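Local coordinates for protein pyroglutamyl-peptidase I (Fervidobacterium islandicum, PDB 6LTQ) that probably removes pyroglutamyl residues from the amino termini of peptides, as a pyroglutamyl peptidase of a thermophilic, keratin-degrading bacterium, at residues S49-I54 with K71-D76; V65-Y70 with L164-V169; G26-N31 with P185-T190. One frame throughout, in Å; residues are numbered along the deposited sequence.

Interaction 1 of 3, residues S49-I54 with K71-D76; sequences SLHTLI and KTNNID
His-51 and Ile-75 carry this contact, an example of how a strand can receive the turn that follows its own crossover helix. The principal interaction is a CH-pi contact. Ile-75 CD1 stands over the middle of one face of the His-51 imidazole, 3.8 Å from the ring centroid and only 12° off the ring normal. CB of Ile-75 does not itself point at the strand; with CG1 anti to the carbonyl carbon (chi1 -60°), the side chain bends its terminal methyl over the ring.

Van der Waals contact is lighter at Asn-73, the first residue to leave the helix, whose CB lies 4.0 Å from His-51 CE1. The polar partner of the imidazole is supplied by the helix itself: Tyr-69 OH hydrogen-bonds His-51 ND1, which helps to fix the ring's rotation while the methyl lies across its face.

His-51 belongs to strand 48-55, which runs parallel to strand 15-22. Helix 59-72 leads from there through the turn to strand 77-83, a further parallel neighbour of strand 15-22, making a beta-alpha-beta crossover that skips one strand. Leu-18 of that middle strand packs against both His-51 and Ile-75.

Interaction 2 of 3, residues V65-Y70 with L164-V169; sequences VLEEYY and LHRSNV
Arg-166 and Glu-67 join two neighbouring helices through a side-on salt bridge, a clear case of one long side chain spanning helices whose backbones stay well apart: the CA atoms of this pair are 9.4 Å from each other. The arginine leaves helix 158-170 with CB directed at helix 59-72, and its chain is extended from CG to NE, so CB and CG act as the spacer. Contact begins at CD, which packs 3.7 Å from Tyr-70 CD2. NE then donates to Glu-67 OE1 at 2.9 Å, in the guanidinium plane and along the syn lone pair of that oxygen, with an N-H...O angle of 160°. CZ passes Tyr-70 CB at 3.8 Å, the tyrosine methylene sitting over one face of the guanidinium toward its rim. NH1 donates to Glu-67 OE2 at 3.1 Å, again on the syn side, though 21° out of the carboxylate plane. NH2, pointing on, hydrogen-bonds the carbonyl O of Thr-172.

A bend at chi2 (56°) of the glutamate brings its carboxylate to this edge, where it lies nearly coplanar with the guanidinium. Tyr-162 OH gives OE1 a second partner, and Tyr-70 OH is bonded to Ser-163 OG, so helix 158-170 answers both side chains. A leucine in place of Arg-166 would probably leave the carboxylate of Glu-67 without its opposite charge and the methylene of Tyr-70 without the flat group beside it.

Two N-H donors, one to each carboxylate oxygen, hold both planar groups against rotation, and the paired charges are likely to favour the ionised form of each.

Interaction 3 of 3, residues G26-N31 with P185-T190; sequences GGEKVN and PEQVAT
Glu-28 and Gln-187 mark the closest approach of the two backbones, their CA atoms 7.3 Å apart. On one side is an irregular loop that turns through Gly-26 and Gly-27, both with positive phi, and then runs largely extended, with a kink at Lys-29; on the other is the short helix 185-189, which directs Gln-187 at the loop.

The amide of Gln-187 is the centre of the contact. With CG anti to the carbonyl carbon and the chain extended beyond it (chi2 177°), the side chain carries its amide across to Glu-28. NE2 donates to Glu-28 OE1 at 3.3 Å, coming from above the carboxylate plane, and the two planar groups stand 79° apart. Gln-83 OE1 also receives a bond from NE2, while Gln-187 OE1 accepts from the backbone N of Leu-184, so both ends of the amide are engaged.

In this alpha/beta/alpha fold the loop joins strand 15-22 to helix 32-40, whose N-cap is Asn-31. Residues 26-31 follow directly on Phe-25; in related pyroglutamyl peptidases a phenylalanine at this place helps to line the substrate pocket, a role probably kept here.

Beside the polar pair, Val-30 CG1 packs 3.6 Å from Gln-187 CG. A water sits 2.9 Å from Glu-28 OE1, to which it donates, and 2.6 Å from Thr-190 OG1. Lys-191 forms a salt bridge with Glu-28 OE2, and Pro-185 and Val-188 pack on Pro-144 of the second subunit.

Overall arrangement
Helix 59-72 links interactions 1 and 2, whose centres are about 11 Å apart: one helix serves the strand at one side and a second helix at another. Leu-53 CD2 packs 3.8 Å from Tyr-69 CB, and Ile-75 CB 4.0 Å from Tyr-70 CE1, so adjacent tyrosines tie the two together. Interaction 3 is remote, its centre about 28 Å from that of interaction 1 and 30 Å from that of interaction 2, with which it lies on opposite sides of the chain's centre. It alone touches another subunit. Helix 158-170, used by interaction 2, begins two residues after Cys-156, found here as cysteinesulfonic acid and, by its family position, probably the catalytic cysteine.

Interaction 1 of 3, residues S49-I54 with K71-D76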
loop_
_atom_site.group_PDB
_atom_site.type_symbol
_atom_site.label_atom_id
_atom_site.label_comp_id
_atom_site.label_asym_id
_atom_site.label_seq_id
_atom_site.Cartn_x
_atom_site.Cartn_y
_atom_site.Cartn_z
ATOM N N SER D 49 19.113 -32.111 -14.114
ATOM C CA SER D 49 20.346 -32.137 -13.338
ATOM C C SER D 49 20.458 -30.792 -12.633
ATOM O O SER D 49 20.778 -29.776 -13.262
ATOM C CB SER D 49 21.556 -32.412 -14.228
ATOM O OG SER D 49 21.228 -33.325 -15.267
ATOM N N LEU D 50 20.196 -30.784 -11.334
ATOM C CA LEU D 50 20.071 -29.545 -10.586
ATOM C C LEU D 50 21.419 -29.123 -10.024
ATOM O O LEU D 50 22.010 -29.842 -9.214
ATOM C CB LEU D 50 19.065 -29.705 -9.452
ATOM C CG LEU D 50 18.806 -28.426 -8.655
ATOM C CD1 LEU D 50 18.239 -27.352 -9.555
ATOM C CD2 LEU D 50 17.854 -28.721 -7.514
ATOM N N HIS D 51 21.894 -27.960 -10.451
ATOM C CA HIS D 51 23.011 -27.260 -9.830
ATOM C C HIS D 51 22.490 -26.174 -8.900
ATOM O O HIS D 51 21.467 -25.540 -9.172
ATOM C CB HIS D 51 23.908 -26.605 -10.878
ATOM C CG HIS D 51 24.443 -27.550 -11.907
ATOM N ND1 HIS D 51 25.794 -27.785 -12.067
ATOM C CD2 HIS D 51 23.813 -28.304 -12.840
ATOM C CE1 HIS D 51 25.971 -28.641 -13.057
ATOM N NE2 HIS D 51 24.788 -28.973 -13.541
ATOM N N THR D 52 23.204 -25.946 -7.808
ATOM C CA THR D 52 22.857 -24.866 -6.899
ATOM C C THR D 52 24.066 -23.976 -6.658
ATOM O O THR D 52 25.215 -24.415 -6.780
ATOM C CB THR D 52 22.320 -25.381 -5.558
ATOM O OG1 THR D 52 23.317 -26.179 -4.904
ATOM C CG2 THR D 52 21.039 -26.198 -5.780
ATOM N N LEU D 53 23.798 -22.712 -6.331
ATOM C CA LEU D 53 24.872 -21.757 -6.104
ATOM C C LEU D 53 24.329 -20.582 -5.309
ATOM O O LEU D 53 23.292 -20.023 -5.673
ATOM C CB LEU D 53 25.461 -21.295 -7.441
ATOM C CG LEU D 53 26.484 -20.170 -7.320
ATOM C CD1 LEU D 53 27.732 -20.707 -6.626
ATOM C CD2 LEU D 53 26.856 -19.690 -8.712
ATOM N N ILE D 54 25.022 -20.213 -4.236
ATOM C CA ILE D 54 24.700 -19.020 -3.463
ATOM C C ILE D 54 25.639 -17.902 -3.896
ATOM O O ILE D 54 26.866 -18.081 -3.922
ATOM C CB ILE D 54 24.809 -19.282 -1.954
ATOM C CG1 ILE D 54 23.912 -20.450 -1.549
ATOM C CG2 ILE D 54 24.448 -18.030 -1.169
ATOM C CD1 ILE D 54 22.460 -20.231 -1.866
ATOM N N LYS D 71 31.482 -20.645 -16.489
ATOM C CA LYS D 71 32.592 -21.276 -17.199
ATOM C C LYS D 71 32.857 -22.705 -16.766
ATOM O O LYS D 71 33.230 -23.528 -17.607
ATOM C CB LYS D 71 33.898 -20.508 -17.231
ATOM C CG LYS D 71 34.293 -20.919 -18.645
ATOM C CD LYS D 71 35.130 -20.254 -19.635
ATOM C CE LYS D 71 36.374 -19.510 -19.281
ATOM N NZ LYS D 71 36.897 -19.369 -20.729
ATOM N N THR D 72 32.601 -23.077 -15.531
ATOM C CA THR D 72 33.066 -24.408 -15.149
ATOM C C THR D 72 31.986 -25.498 -15.219
ATOM O O THR D 72 32.277 -26.668 -14.929
ATOM C CB THR D 72 33.756 -24.326 -13.776
ATOM O OG1 THR D 72 32.848 -23.782 -12.814
ATOM C CG2 THR D 72 34.962 -23.363 -13.921
ATOM N N ASN D 73 30.757 -25.150 -15.608
ATOM C CA ASN D 73 29.667 -26.109 -15.763
ATOM C C ASN D 73 28.791 -25.692 -16.940
ATOM O O ASN D 73 28.748 -24.513 -17.310
ATOM C CB ASN D 73 28.820 -26.219 -14.488
ATOM C CG ASN D 73 29.664 -26.308 -13.219
ATOM O OD1 ASN D 73 30.185 -25.298 -12.724
ATOM N ND2 ASN D 73 29.788 -27.518 -12.673
ATOM N N ASN D 74 28.093 -26.666 -17.530
ATOM C CA ASN D 74 27.152 -26.413 -18.618
ATOM C C ASN D 74 25.740 -26.308 -18.052
ATOM O O ASN D 74 25.264 -27.240 -17.397
ATOM C CB ASN D 74 27.202 -27.508 -19.682
ATOM C CG ASN D 74 26.458 -27.107 -20.955
ATOM O OD1 ASN D 74 26.086 -25.945 -21.124
ATOM N ND2 ASN D 74 26.241 -28.068 -21.853
ATOM N N ILE D 75 25.068 -25.188 -18.332
ATOM C CA ILE D 75 23.763 -24.862 -17.757
ATOM C C ILE D 75 22.788 -24.559 -18.885
ATOM O O ILE D 75 23.064 -23.699 -19.729
ATOM C CB ILE D 75 23.844 -23.645 -16.812
ATOM C CG1 ILE D 75 24.800 -23.897 -15.643
ATOM C CG2 ILE D 75 22.440 -23.221 -16.338
ATOM C CD1 ILE D 75 24.467 -25.139 -14.813
ATOM N N ASP D 76 21.642 -25.240 -18.891
ATOM C CA ASP D 76 20.576 -24.914 -19.839
ATOM C C ASP D 76 19.626 -23.802 -19.361
ATOM O O ASP D 76 19.192 -22.972 -20.173
ATOM C CB ASP D 76 19.739 -26.143 -20.148
ATOM C CG ASP D 76 20.560 -27.259 -20.752
ATOM O OD1 ASP D 76 20.316 -28.432 -20.393
ATOM O OD2 ASP D 76 21.465 -26.955 -21.566
#

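Interaction 2 of 3, residues V65-Y70 with L164-V169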
loop_
_atom_site.group_PDB
_atom_site.type_symbol
_atom_site.label_atom_id
_atom_site.label_comp_id
_atom_site.label_asym_id
_atom_site.label_seq_id
_atom_site.Cartn_x
_atom_site.Cartn_y
_atom_site.Cartn_z
ATOM N N VAL D 65 31.409 -14.536 -9.492
ATOM C CA VAL D 65 31.095 -15.874 -8.994
ATOM C C VAL D 65 30.171 -16.590 -9.967
ATOM O O VAL D 65 30.394 -17.755 -10.306
ATOM C CB VAL D 65 30.482 -15.805 -7.582
ATOM C CG1 VAL D 65 30.034 -17.184 -7.128
ATOM C CG2 VAL D 65 31.463 -15.180 -6.582
ATOM N N LEU D 66 29.133 -15.900 -10.462
ATOM C CA LEU D 66 28.220 -16.528 -11.420
ATOM C C LEU D 66 28.930 -16.866 -12.722
ATOM O O LEU D 66 28.708 -17.939 -13.299
ATOM C CB LEU D 66 27.015 -15.618 -11.705
ATOM C CG LEU D 66 25.984 -16.159 -12.715
ATOM C CD1 LEU D 66 25.340 -17.468 -12.251
ATOM C CD2 LEU D 66 24.883 -15.127 -13.035
ATOM N N GLU D 67 29.745 -15.938 -13.235
ATOM C CA GLU D 67 30.483 -16.227 -14.459
ATOM C C GLU D 67 31.424 -17.405 -14.249
ATOM O O GLU D 67 31.538 -18.279 -15.116
ATOM C CB GLU D 67 31.266 -14.994 -14.920
ATOM C CG GLU D 67 32.093 -15.212 -16.193
ATOM C CD GLU D 67 31.269 -15.716 -17.370
ATOM O OE1 GLU D 67 30.050 -15.459 -17.418
ATOM O OE2 GLU D 67 31.845 -16.369 -18.262
ATOM N N GLU D 68 32.064 -17.462 -13.075
ATOM C CA GLU D 68 32.984 -18.552 -12.775
ATOM C C GLU D 68 32.256 -19.884 -12.819
ATOM O O GLU D 68 32.783 -20.870 -13.348
ATOM C CB GLU D 68 33.606 -18.316 -11.391
ATOM C CG GLU D 68 34.502 -19.423 -10.831
ATOM C CD GLU D 68 34.937 -19.166 -9.370
ATOM O OE1 GLU D 68 34.078 -18.845 -8.509
ATOM O OE2 GLU D 68 36.150 -19.278 -9.083
ATOM N N TYR D 69 31.007 -19.911 -12.343
ATOM C CA TYR D 69 30.229 -21.143 -12.424
ATOM C C TYR D 69 29.817 -21.425 -13.853
ATOM O O TYR D 69 29.852 -22.580 -14.294
ATOM C CB TYR D 69 28.990 -21.096 -11.531
ATOM C CG TYR D 69 28.464 -22.485 -11.239
ATOM C CD1 TYR D 69 27.644 -23.157 -12.145
ATOM C CD2 TYR D 69 28.827 -23.143 -10.071
ATOM C CE1 TYR D 69 27.183 -24.449 -11.878
ATOM C CE2 TYR D 69 28.379 -24.424 -9.799
ATOM C CZ TYR D 69 27.560 -25.076 -10.699
ATOM O OH TYR D 69 27.120 -26.358 -10.408
ATOM N N TYR D 70 29.405 -20.391 -14.594
ATOM C CA TYR D 70 29.058 -20.617 -15.992
ATOM C C TYR D 70 30.258 -21.146 -16.771
ATOM O O TYR D 70 30.079 -21.979 -17.675
ATOM C CB TYR D 70 28.524 -19.337 -16.654
ATOM C CG TYR D 70 27.045 -19.037 -16.461
ATOM C CD1 TYR D 70 26.067 -20.031 -16.576
ATOM C CD2 TYR D 70 26.635 -17.745 -16.175
ATOM C CE1 TYR D 70 24.714 -19.733 -16.394
ATOM C CE2 TYR D 70 25.291 -17.439 -15.992
ATOM C CZ TYR D 70 24.336 -18.428 -16.103
ATOM O OH TYR D 70 23.008 -18.093 -15.914
ATOM N N LEU D 164 20.626 -13.116 -18.959
ATOM C CA LEU D 164 19.901 -12.992 -20.218
ATOM C C LEU D 164 20.805 -12.438 -21.320
ATOM O O LEU D 164 20.662 -12.825 -22.485
ATOM C CB LEU D 164 18.645 -12.121 -20.031
ATOM C CG LEU D 164 17.455 -12.797 -19.305
ATOM C CD1 LEU D 164 16.336 -11.759 -18.957
ATOM C CD2 LEU D 164 16.848 -13.898 -20.115
ATOM N N HIS D 165 21.734 -11.541 -20.977
ATOM C CA HIS D 165 22.681 -11.041 -21.972
ATOM C C HIS D 165 23.655 -12.130 -22.414
ATOM O O HIS D 165 23.881 -12.322 -23.614
ATOM C CB HIS D 165 23.454 -9.851 -21.427
ATOM C CG HIS D 165 24.452 -9.300 -22.398
ATOM N ND1 HIS D 165 24.102 -8.883 -23.665
ATOM C CD2 HIS D 165 25.790 -9.110 -22.294
ATOM C CE1 HIS D 165 25.179 -8.449 -24.296
ATOM N NE2 HIS D 165 26.218 -8.578 -23.487
ATOM N N ARG D 166 24.259 -12.840 -21.451
ATOM C CA ARG D 166 25.139 -13.955 -21.791
ATOM C C ARG D 166 24.400 -14.981 -22.638
ATOM O O ARG D 166 24.972 -15.559 -23.571
ATOM C CB ARG D 166 25.682 -14.608 -20.521
ATOM C CG ARG D 166 26.881 -15.542 -20.766
ATOM C CD ARG D 166 27.195 -16.365 -19.523
ATOM N NE ARG D 166 28.568 -16.878 -19.499
ATOM C CZ ARG D 166 28.977 -17.956 -20.167
ATOM N NH1 ARG D 166 30.246 -18.348 -20.071
ATOM N NH2 ARG D 166 28.124 -18.641 -20.929
ATOM N N SER D 167 23.119 -15.204 -22.331
ATOM C CA SER D 167 22.299 -16.107 -23.129
ATOM C C SER D 167 22.139 -15.592 -24.553
ATOM O O SER D 167 22.176 -16.378 -25.512
ATOM C CB SER D 167 20.918 -16.267 -22.495
ATOM O OG SER D 167 20.064 -17.021 -23.341
ATOM N N ASN D 168 21.981 -14.273 -24.723
ATOM C CA ASN D 168 21.756 -13.766 -26.073
ATOM C C ASN D 168 23.021 -13.890 -26.920
ATOM O O ASN D 168 22.950 -14.209 -28.112
ATOM C CB ASN D 168 21.268 -12.316 -26.029
ATOM C CG ASN D 168 21.021 -11.737 -27.429
ATOM O OD1 ASN D 168 21.576 -10.703 -27.788
ATOM N ND2 ASN D 168 20.166 -12.396 -28.208
ATOM N N VAL D 169 24.183 -13.617 -26.334
ATOM C CA VAL D 169 25.400 -13.579 -27.127
ATOM C C VAL D 169 26.071 -14.948 -27.239
ATOM O O VAL D 169 26.684 -15.244 -28.269
ATOM C CB VAL D 169 26.360 -12.519 -26.568
ATOM C CG1 VAL D 169 25.698 -11.165 -26.647
ATOM C CG2 VAL D 169 26.738 -12.828 -25.142
#

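Interaction 3 of 3, residues G26-N31 with P185-T190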
loop_
_atom_site.group_PDB
_atom_site.type_symbol
_atom_site.label_atom_id
_atom_site.label_comp_id
_atom_site.label_asym_id
_atom_site.label_seq_id
_atom_site.Cartn_x
_atom_site.Cartn_y
_atom_site.Cartn_z
ATOM N N GLY D 26 21.553 -6.153 3.977
ATOM C CA GLY D 26 20.694 -5.103 4.496
ATOM C C GLY D 26 20.325 -5.248 5.957
ATOM O O GLY D 26 19.266 -4.768 6.372
ATOM N N GLY D 27 21.159 -5.919 6.747
ATOM C CA GLY D 27 20.872 -6.116 8.146
ATOM C C GLY D 27 20.090 -7.369 8.473
ATOM O O GLY D 27 19.882 -7.656 9.661
ATOM N N GLU D 28 19.635 -8.119 7.475
ATOM C CA GLU D 28 18.956 -9.378 7.747
ATOM C C GLU D 28 19.964 -10.458 8.126
ATOM O O GLU D 28 21.116 -10.438 7.692
ATOM C CB GLU D 28 18.139 -9.821 6.527
ATOM C CG GLU D 28 17.039 -8.828 6.115
ATOM C CD GLU D 28 15.891 -8.750 7.129
ATOM O OE1 GLU D 28 15.631 -9.760 7.832
ATOM O OE2 GLU D 28 15.254 -7.671 7.226
ATOM N N LYS D 29 19.522 -11.416 8.940
ATOM C CA LYS D 29 20.361 -12.562 9.267
ATOM C C LYS D 29 20.074 -13.766 8.385
ATOM O O LYS D 29 20.799 -14.761 8.453
ATOM C CB LYS D 29 20.198 -12.946 10.744
ATOM C CG LYS D 29 18.828 -12.630 11.330
ATOM C CD LYS D 29 18.770 -12.906 12.834
ATOM C CE LYS D 29 18.659 -14.396 13.126
ATOM N NZ LYS D 29 18.057 -14.670 14.464
ATOM N N VAL D 30 19.014 -13.716 7.582
ATOM C CA VAL D 30 18.665 -14.802 6.683
ATOM C C VAL D 30 18.227 -14.196 5.350
ATOM O O VAL D 30 17.924 -13.006 5.249
ATOM C CB VAL D 30 17.548 -15.701 7.270
ATOM C CG1 VAL D 30 16.197 -15.007 7.199
ATOM C CG2 VAL D 30 17.486 -17.005 6.551
ATOM N N ASN D 31 18.216 -15.030 4.330
ATOM C CA ASN D 31 17.701 -14.663 3.018
ATOM C C ASN D 31 16.861 -15.827 2.513
ATOM O O ASN D 31 17.367 -16.954 2.408
ATOM C CB ASN D 31 18.847 -14.339 2.056
ATOM C CG ASN D 31 18.360 -13.757 0.728
ATOM O OD1 ASN D 31 17.337 -14.191 0.180
ATOM N ND2 ASN D 31 19.120 -12.802 0.184
ATOM N N PRO D 185 8.314 -15.110 7.418
ATOM C CA PRO D 185 7.647 -14.543 8.604
ATOM C C PRO D 185 8.626 -14.149 9.705
ATOM O O PRO D 185 8.453 -13.092 10.334
ATOM C CB PRO D 185 6.701 -15.663 9.041
ATOM C CG PRO D 185 6.446 -16.448 7.782
ATOM C CD PRO D 185 7.747 -16.404 7.010
ATOM N N GLU D 186 9.699 -14.922 9.909
ATOM C CA GLU D 186 10.653 -14.551 10.958
ATOM C C GLU D 186 11.336 -13.212 10.679
ATOM O O GLU D 186 11.727 -12.507 11.621
ATOM C CB GLU D 186 11.693 -15.652 11.126
ATOM C CG GLU D 186 12.544 -15.853 9.903
ATOM C CD GLU D 186 13.235 -17.191 9.913
ATOM O OE1 GLU D 186 14.426 -17.235 10.302
ATOM O OE2 GLU D 186 12.583 -18.194 9.541
ATOM N N GLN D 187 11.476 -12.831 9.402
ATOM C CA GLN D 187 12.081 -11.540 9.072
ATOM C C GLN D 187 11.136 -10.380 9.354
ATOM O O GLN D 187 11.595 -9.259 9.602
ATOM C CB GLN D 187 12.501 -11.488 7.597
ATOM C CG GLN D 187 13.552 -12.540 7.220
ATOM C CD GLN D 187 13.904 -12.525 5.742
ATOM O OE1 GLN D 187 13.205 -13.125 4.925
ATOM N NE2 GLN D 187 15.004 -11.836 5.394
ATOM N N VAL D 188 9.825 -10.605 9.263
ATOM C CA VAL D 188 8.895 -9.525 9.590
ATOM C C VAL D 188 8.687 -9.457 11.091
ATOM O O VAL D 188 8.476 -8.372 11.647
ATOM C CB VAL D 188 7.564 -9.702 8.840
ATOM C CG1 VAL D 188 6.499 -8.672 9.307
ATOM C CG2 VAL D 188 7.796 -9.577 7.322
ATOM N N ALA D 189 8.765 -10.599 11.770
ATOM C CA ALA D 189 8.505 -10.622 13.207
ATOM C C ALA D 189 9.473 -9.736 13.999
ATOM O O ALA D 189 9.129 -9.305 15.105
ATOM C CB ALA D 189 8.542 -12.064 13.698
ATOM N N THR D 190 10.655 -9.439 13.454
ATOM C CA THR D 190 11.657 -8.596 14.113
ATOM C C THR D 190 11.539 -7.106 13.792
ATOM O O THR D 190 12.329 -6.312 14.314
ATOM C CB THR D 190 13.065 -9.079 13.758
ATOM O OG1 THR D 190 13.292 -8.902 12.356
ATOM C CG2 THR D 190 13.211 -10.548 14.102
HETATM O O HOH W 1 15.123 -9.587 10.669
#